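Local coordinates for transcriptional regulator (GntR family) (Enterococcus faecalis, PDB 3DDV), which probably regulates transcription as a member of the GntR family, its UTRA domain likely sensing a small-molecule effector, at residues V94-S97 / E98-E102. Residues are numbered along the deposited sequence; the frame is centred on the assembly and turned at random.
Sequences VQAS and EQIAE
Ser97 and Ile100 make a helix N-cap contact at the point where strand 84-95, outermost in the sheet of this chain, gives way to the short helix 98-104. A first-turn amide has no helical carbonyl before it to bond to, and here a side chain stands in: Ser97 OG accepts from Ile100 N at 3.1 Å, with the N-H pointing almost straight at the oxygen (175°). With chi1 at 78°, OG is flanked by both backbone neighbours of CA, which places it over the first-turn amides, where CB of Gln99 also lies alongside it at 3.6 Å. This is the classic serine N-cap, in this case within the UTRA domain, the presumed effector-binding part of GntR regulators of this type. One residue further on, the regular helical pattern begins as Ala101 N bonds to Ser97 O over 2.7 Å, and Glu102 N to Glu98 O follows. Beside the cap, Ala96 CB makes loose apolar contacts with Ile100 CG2 (4.3 Å) and Ala101 CB (4.4 Å). Ala96 and Ile100 both also rest on Ile112, placing the start of the helix against strand 111-121.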
ATOM      1  N   VAL B  94       9.720 -17.280   5.438  1.00 53.30           N
ATOM      2  CA  VAL B  94      11.115 -17.665   5.367  1.00 54.08           C
ATOM      3  C   VAL B  94      11.253 -19.100   4.868  1.00 54.83           C
ATOM      4  O   VAL B  94      10.382 -19.913   5.055  1.00 54.71           O
ATOM      5  CB  VAL B  94      11.745 -17.531   6.758  1.00 54.37           C
ATOM      6  CG1 VAL B  94      13.078 -18.180   6.798  1.00 55.01           C
ATOM      7  CG2 VAL B  94      11.896 -16.055   7.092  1.00 54.26           C
ATOM      8  N   GLN B  95      12.362 -19.412   4.226  1.00 56.09           N
ATOM      9  CA  GLN B  95      12.646 -20.807   3.850  1.00 56.95           C
ATOM     10  C   GLN B  95      13.075 -21.652   5.041  1.00 57.26           C
ATOM     11  O   GLN B  95      13.790 -21.167   5.897  1.00 57.40           O
ATOM     12  CB  GLN B  95      13.779 -20.830   2.838  1.00 57.33           C
ATOM     13  CG  GLN B  95      13.645 -19.796   1.758  1.00 58.13           C
ATOM     14  CD  GLN B  95      14.325 -20.253   0.533  1.00 60.37           C
ATOM     15  OE1 GLN B  95      15.465 -19.905   0.297  1.00 61.67           O
ATOM     16  NE2 GLN B  95      13.660 -21.115  -0.229  1.00 62.95           N
ATOM     17  N   ALA B  96      12.685 -22.918   5.082  1.00 58.08           N
ATOM     18  CA  ALA B  96      13.104 -23.812   6.181  1.00 58.74           C
ATOM     19  C   ALA B  96      14.590 -24.082   6.124  1.00 59.31           C
ATOM     20  O   ALA B  96      15.116 -24.409   5.065  1.00 59.39           O
ATOM     21  CB  ALA B  96      12.366 -25.103   6.105  1.00 58.50           C
ATOM     22  N   SER B  97      15.272 -23.908   7.255  1.00 60.42           N
ATOM     23  CA  SER B  97      16.674 -24.352   7.406  1.00 61.00           C
ATOM     24  C   SER B  97      16.733 -25.891   7.505  1.00 62.02           C
ATOM     25  O   SER B  97      15.699 -26.582   7.660  1.00 62.18           O
ATOM     26  CB  SER B  97      17.317 -23.731   8.633  1.00 60.27           C
ATOM     27  OG  SER B  97      16.879 -24.405   9.795  1.00 60.13           O
ATOM     28  N   GLU B  98      17.940 -26.434   7.397  1.00 63.43           N
ATOM     29  CA  GLU B  98      18.100 -27.881   7.435  1.00 63.96           C
ATOM     30  C   GLU B  98      17.524 -28.359   8.744  1.00 63.92           C
ATOM     31  O   GLU B  98      16.722 -29.287   8.799  1.00 64.26           O
ATOM     32  CB  GLU B  98      19.573 -28.231   7.360  1.00 64.18           C
ATOM     33  CG  GLU B  98      19.912 -29.737   7.397  1.00 65.28           C
ATOM     34  CD  GLU B  98      21.417 -29.946   7.729  1.00 67.67           C
ATOM     35  OE1 GLU B  98      22.270 -29.052   7.390  1.00 70.33           O
ATOM     36  OE2 GLU B  98      21.740 -31.000   8.347  1.00 73.63           O
ATOM     37  N   GLN B  99      17.943 -27.660   9.791  1.00 64.07           N
ATOM     38  CA  GLN B  99      17.534 -27.911  11.165  1.00 63.67           C
ATOM     39  C   GLN B  99      16.010 -27.894  11.368  1.00 63.32           C
ATOM     40  O   GLN B  99      15.404 -28.875  11.825  1.00 63.41           O
ATOM     41  CB  GLN B  99      18.216 -26.848  12.046  1.00 63.80           C
ATOM     42  CG  GLN B  99      17.997 -27.013  13.508  1.00 64.58           C
ATOM     43  CD  GLN B  99      18.415 -28.395  13.996  1.00 68.17           C
ATOM     44  OE1 GLN B  99      17.698 -29.421  13.789  1.00 67.56           O
ATOM     45  NE2 GLN B  99      19.590 -28.439  14.665  1.00 68.03           N
ATOM     46  N   ILE B 100      15.389 -26.777  11.008  1.00 62.96           N
ATOM     47  CA  ILE B 100      13.938 -26.655  11.143  1.00 62.69           C
ATOM     48  C   ILE B 100      13.219 -27.622  10.227  1.00 62.13           C
ATOM     49  O   ILE B 100      12.145 -28.095  10.557  1.00 62.00           O
ATOM     50  CB  ILE B 100      13.457 -25.187  10.956  1.00 62.67           C
ATOM     51  CG1 ILE B 100      13.513 -24.485  12.320  1.00 61.31           C
ATOM     52  CG2 ILE B 100      12.028 -25.141  10.373  1.00 61.97           C
ATOM     53  CD1 ILE B 100      13.822 -23.085  12.224  1.00 59.86           C
ATOM     54  N   ALA B 101      13.832 -27.946   9.100  1.00 61.83           N
ATOM     55  CA  ALA B 101      13.293 -28.985   8.252  1.00 62.17           C
ATOM     56  C   ALA B 101      13.254 -30.330   9.008  1.00 62.19           C
ATOM     57  O   ALA B 101      12.191 -30.988   9.042  1.00 60.67           O
ATOM     58  CB  ALA B 101      14.098 -29.093   6.999  1.00 61.70           C
ATOM     59  N   GLU B 102      14.386 -30.719   9.625  1.00 62.42           N
ATOM     60  CA  GLU B 102      14.436 -31.982  10.377  1.00 63.31           C
ATOM     61  C   GLU B 102      13.346 -31.979  11.399  1.00 62.80           C
ATOM     62  O   GLU B 102      12.587 -32.916  11.468  1.00 62.23           O
ATOM     63  CB  GLU B 102      15.719 -32.206  11.154  1.00 63.78           C
ATOM     64  CG  GLU B 102      17.058 -32.176  10.378  1.00 66.53           C
ATOM     65  CD  GLU B 102      18.258 -32.437  11.332  1.00 66.96           C
ATOM     66  OE1 GLU B 102      18.092 -33.354  12.207  1.00 71.08           O
ATOM     67  OE2 GLU B 102      19.321 -31.733  11.216  1.00 68.24           O
TER